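Local coordinates for protein putative decarboxylase involved in desferrioxamine biosynthesis (Erwinia amylovora, PDB 5O5C) that probably decarboxylates lysine with pyridoxal 5'-phosphate as cofactor, as a group II decarboxylase of the desferrioxamine biosynthetic pathway, at residues Ser131-Asp136 with Ile377-Arg382; Lys147-Thr152 with Gly161-Phe166; Gln172-Ala177 with Trp294-Ala299. All blocks are in the same frame, centred on the assembly; numbering follows the deposited sequence.

Contact 1. Residues Ser131-Asp136 with Ile377-Arg382. With PLP (pyridoxal-5'-phosphate), chain G.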
loop_
_atom_site.group_PDB
_atom_site.type_symbol
_atom_site.label_atom_id
_atom_site.label_comp_id
_atom_site.label_asym_id
_atom_site.label_seq_id
_atom_site.Cartn_x
_atom_site.Cartn_y
_atom_site.Cartn_z
ATOM N N SER B 131 9.965 5.685 -6.818
ATOM C CA SER B 131 9.854 4.763 -5.659
ATOM C C SER B 131 10.679 5.240 -4.469
ATOM O O SER B 131 11.918 5.268 -4.551
ATOM C CB SER B 131 10.332 3.368 -6.058
ATOM O OG SER B 131 10.256 2.474 -4.948
ATOM N N VAL B 132 10.025 5.578 -3.354
ATOM C CA VAL B 132 10.686 6.237 -2.218
ATOM C C VAL B 132 11.258 5.299 -1.150
ATOM O O VAL B 132 11.564 5.734 -0.047
ATOM C CB VAL B 132 9.790 7.285 -1.535
ATOM C CG1 VAL B 132 9.254 8.273 -2.550
ATOM C CG2 VAL B 132 8.642 6.654 -0.771
ATOM N N ASP B 133 11.420 4.023 -1.493
ATOM C CA ASP B 133 12.157 3.103 -0.674
ATOM C C ASP B 133 13.652 3.433 -0.628
ATOM O O ASP B 133 14.249 3.327 0.435
ATOM C CB ASP B 133 11.888 1.655 -1.056
ATOM C CG ASP B 133 12.215 1.341 -2.475
ATOM O OD1 ASP B 133 12.068 2.235 -3.336
ATOM O OD2 ASP B 133 12.629 0.202 -2.734
ATOM N N THR B 134 14.226 3.899 -1.739
ATOM C CA THR B 134 15.636 4.233 -1.759
ATOM C C THR B 134 15.934 5.564 -2.386
ATOM O O THR B 134 15.232 6.071 -3.260
ATOM C CB THR B 134 16.509 3.162 -2.496
ATOM O OG1 THR B 134 16.121 3.110 -3.871
ATOM C CG2 THR B 134 16.370 1.806 -1.882
ATOM N N TRP B 135 17.044 6.129 -1.984
ATOM C CA TRP B 135 17.443 7.427 -2.557
ATOM C C TRP B 135 17.654 7.290 -4.091
ATOM O O TRP B 135 17.211 8.165 -4.897
ATOM C CB TRP B 135 18.638 8.009 -1.832
ATOM C CG TRP B 135 19.414 8.918 -2.647
ATOM C CD1 TRP B 135 20.433 8.585 -3.498
ATOM C CD2 TRP B 135 19.249 10.302 -2.744
ATOM N NE1 TRP B 135 20.901 9.676 -4.104
ATOM C CE2 TRP B 135 20.199 10.759 -3.655
ATOM C CE3 TRP B 135 18.439 11.228 -2.081
ATOM C CZ2 TRP B 135 20.335 12.080 -3.963
ATOM C CZ3 TRP B 135 18.546 12.474 -2.393
ATOM C CH2 TRP B 135 19.504 12.930 -3.329
ATOM N N ASP B 136 18.198 6.166 -4.503
ATOM C CA ASP B 136 18.516 5.976 -5.940
ATOM C C ASP B 136 17.289 5.680 -6.849
ATOM O O ASP B 136 17.458 5.470 -8.038
ATOM C CB ASP B 136 19.646 4.979 -6.114
ATOM C CG ASP B 136 19.290 3.584 -5.702
ATOM O OD1 ASP B 136 18.109 3.294 -5.453
ATOM O OD2 ASP B 136 20.211 2.772 -5.537
ATOM N N ILE B 377 8.028 -1.830 6.205
ATOM C CA ILE B 377 7.715 -3.208 5.933
ATOM C C ILE B 377 7.244 -3.434 4.482
ATOM O O ILE B 377 6.854 -4.557 4.112
ATOM C CB ILE B 377 6.720 -3.871 6.969
ATOM C CG1 ILE B 377 5.436 -3.112 7.087
ATOM C CG2 ILE B 377 7.374 -4.093 8.333
ATOM C CD1 ILE B 377 4.244 -3.999 7.231
ATOM N N GLN B 378 7.285 -2.384 3.663
ATOM C CA GLN B 378 7.157 -2.503 2.215
ATOM C C GLN B 378 8.556 -2.391 1.581
ATOM O O GLN B 378 9.525 -1.927 2.218
ATOM C CB GLN B 378 6.286 -1.351 1.681
ATOM C CG GLN B 378 4.842 -1.290 2.208
ATOM C CD GLN B 378 4.097 -0.005 1.837
ATOM O OE1 GLN B 378 4.157 0.985 2.534
ATOM N NE2 GLN B 378 3.368 -0.045 0.770
ATOM N N THR B 379 8.624 -2.748 0.302
ATOM C CA THR B 379 9.761 -2.471 -0.507
ATOM C C THR B 379 9.460 -1.303 -1.473
ATOM O O THR B 379 9.448 -0.168 -1.068
ATOM C CB THR B 379 10.314 -3.762 -1.154
ATOM O OG1 THR B 379 10.435 -4.817 -0.173
ATOM C CG2 THR B 379 11.754 -3.487 -1.704
ATOM N N THR B 380 9.155 -1.573 -2.731
ATOM C CA THR B 380 8.714 -0.572 -3.644
ATOM C C THR B 380 7.537 0.242 -3.085
ATOM O O THR B 380 6.525 -0.325 -2.686
ATOM C CB THR B 380 8.269 -1.235 -4.945
ATOM O OG1 THR B 380 9.400 -1.805 -5.522
ATOM C CG2 THR B 380 7.694 -0.256 -5.904
ATOM N N ARG B 381 7.679 1.548 -3.070
ATOM C CA ARG B 381 6.690 2.400 -2.455
ATOM C C ARG B 381 6.564 3.733 -3.190
ATOM O O ARG B 381 7.540 4.341 -3.507
ATOM C CB ARG B 381 7.028 2.612 -0.999
ATOM C CG ARG B 381 5.891 3.156 -0.169
ATOM C CD ARG B 381 6.330 3.257 1.292
ATOM N NE ARG B 381 6.976 4.546 1.588
ATOM C CZ ARG B 381 8.237 4.723 1.947
ATOM N NH1 ARG B 381 9.109 3.712 2.016
ATOM N NH2 ARG B 381 8.657 5.946 2.206
ATOM N N ARG B 382 5.340 4.151 -3.414
ATOM C CA ARG B 382 5.006 5.326 -4.184
ATOM C C ARG B 382 5.114 6.589 -3.333
ATOM O O ARG B 382 5.116 6.543 -2.122
ATOM C CB ARG B 382 3.618 5.145 -4.823
ATOM C CG ARG B 382 2.414 5.361 -3.909
ATOM C CD ARG B 382 1.118 4.922 -4.527
ATOM N NE ARG B 382 0.804 5.661 -5.715
ATOM C CZ ARG B 382 -0.062 6.674 -5.848
ATOM N NH1 ARG B 382 -0.804 7.133 -4.850
ATOM N NH2 ARG B 382 -0.184 7.237 -7.052
HETATM N N1 PLP G . 10.114 -10.587 -5.359
HETATM C C2 PLP G . 10.927 -10.307 -6.410
HETATM C C2A PLP G . 11.469 -11.393 -7.289
HETATM C C3 PLP G . 11.259 -8.917 -6.744
HETATM O O3 PLP G . 12.082 -8.665 -7.801
HETATM C C4 PLP G . 10.701 -7.855 -5.869
HETATM C C4A PLP G . 10.977 -6.422 -6.137
HETATM C C5 PLP G . 9.828 -8.290 -4.736
HETATM C C6 PLP G . 9.569 -9.652 -4.555
HETATM C C5A PLP G . 9.200 -7.258 -3.814
HETATM O O4P PLP G . 8.213 -6.508 -4.532
HETATM P P PLP G . 7.945 -4.942 -4.238
HETATM O O1P PLP G . 6.933 -4.593 -5.311
HETATM O O2P PLP G . 7.384 -4.959 -2.835
HETATM O O3P PLP G . 9.256 -4.247 -4.411
#
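Val132 and Arg381 meet twice, once through their backbones and once through their side chains. Val132 N gives its hydrogen to Arg381 O at 2.8 Å. Val132 CG2, set between its own backbone N and carbonyl carbon, lies over one face of the Arg381 guanidinium, toward the rim, a close contact that may be modelled closer than it really is. The arginine leaves its backbone extended, the bend at chi3 (88°) brings the guanidinium to the valine, and the two side chains cross at about a right angle; Glu145 holds NH2 in a salt bridge. In the other direction, Arg381 N points at Ser131 OG in a weak but fairly straight bond of 3.3 Å, and Ser131 CA lies 3.2 Å from Arg381 O in a CH...O contact.

This pairing of two loops belongs to the dimer interface of a fold-type I PLP enzyme, where a loop of one subunit completes the phosphate site of the other. Thr380 carries that role: its OG1, anti to the carbonyl carbon (chi1 -66°) and hence beside the backbone N, joins that N in gripping O3P of the cofactor seated in the second subunit, with OG1 at 2.7 Å and N at 3.2 Å from O3P. Thr379 adds a bond from OG1 to Thr171 of the second subunit, itself a cofactor-binding residue. Asp133 CB faces the Thr379 carbonyl oxygen, though so closely that the exact spacing is doubtful, while Asp133 OD2 approaches Thr379 CG2 to 3.9 Å.

Contact 2. Residues Lys147-Thr152 with Gly161-Phe166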
loop_
_atom_site.group_PDB
_atom_site.type_symbol
_atom_site.label_atom_id
_atom_site.label_comp_id
_atom_site.label_asym_id
_atom_site.label_seq_id
_atom_site.Cartn_x
_atom_site.Cartn_y
_atom_site.Cartn_z
ATOM N N LYS B 147 10.630 15.582 5.399
ATOM C CA LYS B 147 9.982 16.871 5.718
ATOM C C LYS B 147 8.547 16.723 6.173
ATOM O O LYS B 147 8.166 17.179 7.242
ATOM C CB LYS B 147 10.043 17.821 4.495
ATOM C CG LYS B 147 10.222 19.273 4.844
ATOM C CD LYS B 147 11.693 19.651 4.918
ATOM C CE LYS B 147 11.856 21.009 5.573
ATOM N NZ LYS B 147 13.288 21.371 5.755
ATOM N N VAL B 148 7.719 16.062 5.382
ATOM C CA VAL B 148 6.358 15.838 5.848
ATOM C C VAL B 148 6.246 15.090 7.163
ATOM O O VAL B 148 5.415 15.430 7.987
ATOM C CB VAL B 148 5.432 15.173 4.814
ATOM C CG1 VAL B 148 4.031 15.112 5.366
ATOM C CG2 VAL B 148 5.393 15.986 3.544
ATOM N N ILE B 149 7.031 14.027 7.305
ATOM C CA ILE B 149 7.133 13.274 8.514
ATOM C C ILE B 149 7.532 14.113 9.722
ATOM O O ILE B 149 6.864 14.053 10.772
ATOM C CB ILE B 149 8.141 12.118 8.323
ATOM C CG1 ILE B 149 7.444 11.022 7.560
ATOM C CG2 ILE B 149 8.614 11.554 9.647
ATOM C CD1 ILE B 149 8.358 9.905 7.233
ATOM N N ASP B 150 8.613 14.864 9.558
ATOM C CA ASP B 150 9.155 15.729 10.629
ATOM C C ASP B 150 8.149 16.801 10.976
ATOM O O ASP B 150 7.947 17.032 12.124
ATOM C CB ASP B 150 10.425 16.428 10.237
ATOM C CG ASP B 150 11.637 15.483 10.070
ATOM O OD1 ASP B 150 11.735 14.349 10.629
ATOM O OD2 ASP B 150 12.531 15.956 9.371
ATOM N N TRP B 151 7.535 17.441 9.989
ATOM C CA TRP B 151 6.431 18.379 10.254
ATOM C C TRP B 151 5.282 17.731 11.050
ATOM O O TRP B 151 4.715 18.345 11.965
ATOM C CB TRP B 151 5.890 18.967 8.950
ATOM C CG TRP B 151 4.656 19.851 9.108
ATOM C CD1 TRP B 151 4.661 21.188 9.373
ATOM C CD2 TRP B 151 3.263 19.474 8.970
ATOM N NE1 TRP B 151 3.374 21.660 9.448
ATOM C CE2 TRP B 151 2.492 20.645 9.186
ATOM C CE3 TRP B 151 2.598 18.266 8.722
ATOM C CZ2 TRP B 151 1.080 20.655 9.162
ATOM C CZ3 TRP B 151 1.171 18.268 8.694
ATOM C CH2 TRP B 151 0.438 19.473 8.910
ATOM N N THR B 152 4.915 16.507 10.690
ATOM C CA THR B 152 3.873 15.797 11.450
ATOM C C THR B 152 4.323 15.559 12.878
ATOM O O THR B 152 3.605 15.814 13.841
ATOM C CB THR B 152 3.454 14.486 10.758
ATOM O OG1 THR B 152 3.020 14.800 9.444
ATOM C CG2 THR B 152 2.324 13.905 11.471
ATOM N N GLY B 161 14.507 12.420 19.311
ATOM C CA GLY B 161 14.881 11.256 18.441
ATOM C C GLY B 161 13.778 10.426 17.772
ATOM O O GLY B 161 13.969 9.216 17.456
ATOM N N ALA B 162 12.619 11.037 17.568
ATOM C CA ALA B 162 11.490 10.402 16.904
ATOM C C ALA B 162 11.605 10.370 15.391
ATOM O O ALA B 162 12.354 11.167 14.763
ATOM C CB ALA B 162 10.194 11.060 17.324
ATOM N N ASP B 163 10.825 9.472 14.795
ATOM C CA ASP B 163 10.801 9.323 13.333
ATOM C C ASP B 163 9.530 8.626 12.845
ATOM O O ASP B 163 8.713 8.135 13.649
ATOM C CB ASP B 163 12.019 8.518 12.912
ATOM C CG ASP B 163 12.438 8.740 11.455
ATOM O OD1 ASP B 163 11.762 9.408 10.652
ATOM O OD2 ASP B 163 13.485 8.189 11.103
ATOM N N GLY B 164 9.368 8.548 11.531
ATOM C CA GLY B 164 8.243 7.770 10.965
ATOM C C GLY B 164 8.366 7.429 9.511
ATOM O O GLY B 164 9.377 7.698 8.889
ATOM N N ILE B 165 7.307 6.864 8.956
ATOM C CA ILE B 165 7.345 6.375 7.604
ATOM C C ILE B 165 5.932 6.403 7.009
ATOM O O ILE B 165 4.954 6.305 7.717
ATOM C CB ILE B 165 7.967 4.968 7.611
ATOM C CG1 ILE B 165 7.971 4.357 6.236
ATOM C CG2 ILE B 165 7.255 4.052 8.572
ATOM C CD1 ILE B 165 9.053 4.877 5.360
ATOM N N PHE B 166 5.838 6.581 5.702
ATOM C CA PHE B 166 4.568 6.480 5.054
ATOM C C PHE B 166 4.324 4.986 4.729
ATOM O O PHE B 166 5.204 4.271 4.219
ATOM C CB PHE B 166 4.515 7.355 3.832
ATOM C CG PHE B 166 4.102 8.779 4.097
ATOM C CD1 PHE B 166 5.028 9.731 4.497
ATOM C CD2 PHE B 166 2.782 9.198 3.854
ATOM C CE1 PHE B 166 4.648 11.049 4.741
ATOM C CE2 PHE B 166 2.394 10.523 4.085
ATOM C CZ PHE B 166 3.326 11.448 4.510
#
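In the mixed seven-stranded sheet of the PLP-binding domain, strand 163-167 is outermost within the chain, and the helix just before it in sequence packs against it through Val148 and Ile149, which meet Gly164 and Phe166. The axes of the two short segments approach to 8.0 Å, their directions 127° apart, so the helix runs aslant rather than along the strand. Gly164 has no side chain to stand between them, and Ile149 settles directly on strand backbone: its CG2, anti to the backbone N, lies 3.6 Å from Gly164 N, and its CD1 sits 3.6 Å from Ile165 N. Ile149 CG1 meanwhile slides past the Phe166 ring, 4.0 Å from CE1.

Val148 reaches the same ring from another quarter. With CG1 anti to the backbone N (chi1 -175°), this methyl touches the ring edge in plane, 3.8 Å from Phe166 CZ, and Tyr328 meets the Phe166 ring at a shallow angle.

At the start of the strand, polar groups take over. Asp163 OD1 accepts from Gly164 N at 2.7 Å, from above the carboxylate plane; it also forms a salt bridge with Lys375 and accepts from Gln146 NE2. Asp150 OD1 stands 4.9 Å from Asp163 OD1; Gln146 NE2 bonds both oxygens, which probably eases the repulsion of two like charges. Helix and strand form one piece of the large, PLP-binding domain of fold-type I enzymes, in which helices pack on a mixed seven-stranded sheet.

Contact 3. Residues Gln172-Ala177 with Trp294-Ala299. With PLP (pyridoxal-5'-phosphate), chain H.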
loop_
_atom_site.group_PDB
_atom_site.type_symbol
_atom_site.label_atom_id
_atom_site.label_comp_id
_atom_site.label_asym_id
_atom_site.label_seq_id
_atom_site.Cartn_x
_atom_site.Cartn_y
_atom_site.Cartn_z
ATOM N N GLN B 172 -1.704 -1.064 7.989
ATOM C CA GLN B 172 -0.285 -1.405 8.005
ATOM C C GLN B 172 0.453 -0.624 9.103
ATOM O O GLN B 172 1.350 -1.147 9.732
ATOM C CB GLN B 172 0.338 -1.121 6.635
ATOM C CG GLN B 172 1.793 -1.426 6.480
ATOM C CD GLN B 172 2.346 -0.823 5.193
ATOM O OE1 GLN B 172 1.666 -0.758 4.226
ATOM N NE2 GLN B 172 3.547 -0.288 5.236
ATOM N N SER B 173 0.060 0.621 9.359
ATOM C CA SER B 173 0.652 1.357 10.505
ATOM C C SER B 173 0.401 0.645 11.863
ATOM O O SER B 173 1.356 0.505 12.704
ATOM C CB SER B 173 0.120 2.774 10.497
ATOM O OG SER B 173 0.363 3.340 9.185
ATOM N N ASN B 174 -0.834 0.154 12.045
ATOM C CA ASN B 174 -1.208 -0.601 13.254
ATOM C C ASN B 174 -0.477 -1.912 13.318
ATOM O O ASN B 174 -0.107 -2.334 14.398
ATOM C CB ASN B 174 -2.708 -0.818 13.415
ATOM C CG ASN B 174 -3.445 0.430 13.882
ATOM O OD1 ASN B 174 -2.832 1.383 14.385
ATOM N ND2 ASN B 174 -4.762 0.418 13.753
ATOM N N LEU B 175 -0.215 -2.535 12.171
ATOM C CA LEU B 175 0.609 -3.746 12.180
ATOM C C LEU B 175 2.020 -3.421 12.665
ATOM O O LEU B 175 2.565 -4.146 13.539
ATOM C CB LEU B 175 0.640 -4.427 10.832
ATOM C CG LEU B 175 1.627 -5.586 10.657
ATOM C CD1 LEU B 175 1.377 -6.648 11.691
ATOM C CD2 LEU B 175 1.482 -6.139 9.246
ATOM N N MET B 176 2.568 -2.309 12.180
ATOM C CA MET B 176 3.950 -1.977 12.515
ATOM C C MET B 176 4.022 -1.671 13.995
ATOM O O MET B 176 4.990 -2.075 14.652
ATOM C CB MET B 176 4.480 -0.785 11.706
ATOM C CG MET B 176 4.647 -1.017 10.232
ATOM S SD MET B 176 5.327 0.508 9.562
ATOM C CE MET B 176 5.424 0.191 7.805
ATOM N N ALA B 177 2.973 -1.025 14.521
ATOM C CA ALA B 177 2.876 -0.713 15.967
ATOM C C ALA B 177 2.885 -1.939 16.889
ATOM O O ALA B 177 3.634 -1.971 17.911
ATOM C CB ALA B 177 1.685 0.181 16.285
ATOM N N TRP B 294 4.101 -0.627 26.148
ATOM C CA TRP B 294 4.180 0.189 24.961
ATOM C C TRP B 294 2.827 0.902 24.863
ATOM O O TRP B 294 1.796 0.252 25.013
ATOM C CB TRP B 294 4.406 -0.696 23.728
ATOM C CG TRP B 294 4.519 0.027 22.429
ATOM C CD1 TRP B 294 3.510 0.635 21.702
ATOM C CD2 TRP B 294 5.712 0.257 21.706
ATOM N NE1 TRP B 294 4.028 1.210 20.556
ATOM C CE2 TRP B 294 5.370 0.976 20.531
ATOM C CE3 TRP B 294 7.036 -0.112 21.913
ATOM C CZ2 TRP B 294 6.311 1.325 19.575
ATOM C CZ3 TRP B 294 7.938 0.238 21.005
ATOM C CH2 TRP B 294 7.583 0.967 19.833
ATOM N N MET B 295 2.854 2.215 24.649
ATOM C CA MET B 295 1.655 2.965 24.321
ATOM C C MET B 295 1.601 3.277 22.840
ATOM O O MET B 295 2.455 3.990 22.269
ATOM C CB MET B 295 1.528 4.248 25.117
ATOM C CG MET B 295 0.105 4.775 25.184
ATOM S SD MET B 295 0.071 6.489 25.725
ATOM C CE MET B 295 -1.649 6.904 25.517
ATOM N N HIS B 296 0.579 2.733 22.207
ATOM C CA HIS B 296 0.326 3.063 20.837
ATOM C C HIS B 296 -0.934 3.913 20.750
ATOM O O HIS B 296 -1.989 3.552 21.283
ATOM C CB HIS B 296 0.191 1.803 20.023
ATOM C CG HIS B 296 -0.310 2.056 18.654
ATOM N ND1 HIS B 296 0.362 2.874 17.783
ATOM C CD2 HIS B 296 -1.431 1.644 18.012
ATOM C CE1 HIS B 296 -0.272 2.885 16.637
ATOM N NE2 HIS B 296 -1.395 2.194 16.760
ATOM N N VAL B 297 -0.821 5.071 20.121
ATOM C CA VAL B 297 -2.015 5.883 19.863
ATOM C C VAL B 297 -2.496 5.644 18.444
ATOM O O VAL B 297 -1.756 5.912 17.501
ATOM C CB VAL B 297 -1.757 7.360 20.167
ATOM C CG1 VAL B 297 -2.868 8.252 19.654
ATOM C CG2 VAL B 297 -1.650 7.510 21.653
ATOM N N ASP B 298 -3.691 5.076 18.287
ATOM C CA ASP B 298 -4.325 4.951 16.959
ATOM C C ASP B 298 -5.089 6.224 16.677
ATOM O O ASP B 298 -6.171 6.436 17.202
ATOM C CB ASP B 298 -5.168 3.698 16.860
ATOM C CG ASP B 298 -5.752 3.464 15.488
ATOM O OD1 ASP B 298 -5.694 4.331 14.599
ATOM O OD2 ASP B 298 -6.327 2.412 15.292
ATOM N N ALA B 299 -4.519 7.067 15.828
ATOM C CA ALA B 299 -5.094 8.369 15.517
ATOM C C ALA B 299 -5.597 8.481 14.063
ATOM O O ALA B 299 -5.610 9.544 13.457
ATOM C CB ALA B 299 -4.092 9.446 15.837
HETATM N N1 PLP H . -7.629 2.869 12.888
HETATM C C2 PLP H . -8.759 3.601 12.975
HETATM C C2A PLP H . -9.076 4.369 14.223
HETATM C C3 PLP H . -9.663 3.646 11.818
HETATM O O3 PLP H . -10.829 4.372 11.844
HETATM C C4 PLP H . -9.237 2.869 10.628
HETATM C C4A PLP H . -10.096 2.776 9.427
HETATM C C5 PLP H . -7.985 2.111 10.660
HETATM C C6 PLP H . -7.249 2.137 11.828
HETATM C C5A PLP H . -7.560 1.307 9.452
HETATM O O4P PLP H . -7.181 2.307 8.492
HETATM P P PLP H . -6.848 2.076 6.929
HETATM O O1P PLP H . -8.178 1.803 6.300
HETATM O O2P PLP H . -6.314 3.410 6.473
HETATM O O3P PLP H . -5.883 0.957 6.754
#
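Asp298 and Asn174 come together beside the pyridine nitrogen of the cofactor, at the heart of the fold-type I PLP site, where helix 170-189 lies against strand 294-299 of the central sheet. Both Asp298 oxygens face the ring nitrogen: OD2 is 2.8 Å and OD1 3.0 Å from PLP N1. The carboxylate reaches there with CG anti to the backbone N (chi1 -175°), and, as in other enzymes of this fold, it probably favours a protonated pyridine nitrogen.

Asn174 backs the carboxylate and also touches the cofactor, ND2 lying 3.6 Å from PLP C6. The same ND2 donates to Asp298 OD2 at 3.0 Å, meeting the oxygen from well above the carboxylate plane while staying near the plane of its own amide; the two flat groups stand 78° apart. It also bonds Ser218 OG.

What holds the amide in turn is His296. Its NE2 donates to Asn174 OD1 at 2.9 Å, with the oxygen close to the imidazole plane but the donor above the amide plane. Amide and ring are almost perpendicular, at 89°. The other nitrogen, ND1, is bonded to Ser323 OG, so both ring nitrogens are bonded, which fixes the rotation of the ring. A methyl clamps it as well: Ala177 CB sits over the ring centre in a CH-pi contact, while the backbone N of Asp298 lies toward the rim of the opposite face.

Farther along the strand from the cofactor, the helix and strand segments run antiparallel, 9.8 Å apart between axes. Trp294, whose CB points toward the helix, has its NE1 bonded to Ser323 OG, and Ala177 O lies over one face of the indole toward the rim, 4.2 Å from Trp294 NE1.

The three contacts sit in one PLP-binding domain: contacts 1 and 2 are about 16 Å apart between centres, contacts 2 and 3 about 15 Å, and contacts 1 and 3 about 21 Å. Along the chain, contact 1 closes a long loop that encloses the other two, which follow one another. Contacts 2 and 3 belong to the same central sheet, and strand 163-167 leads directly into helix 170-189. A probable hydrogen bond between Gln378 OE1 and Gln172 NE2, 3.0 Å, joins contacts 1 and 3. Contact 3 serves the chain's own cofactor and contact 1 that of the second subunit, so one domain contributes to both active sites of the dimer.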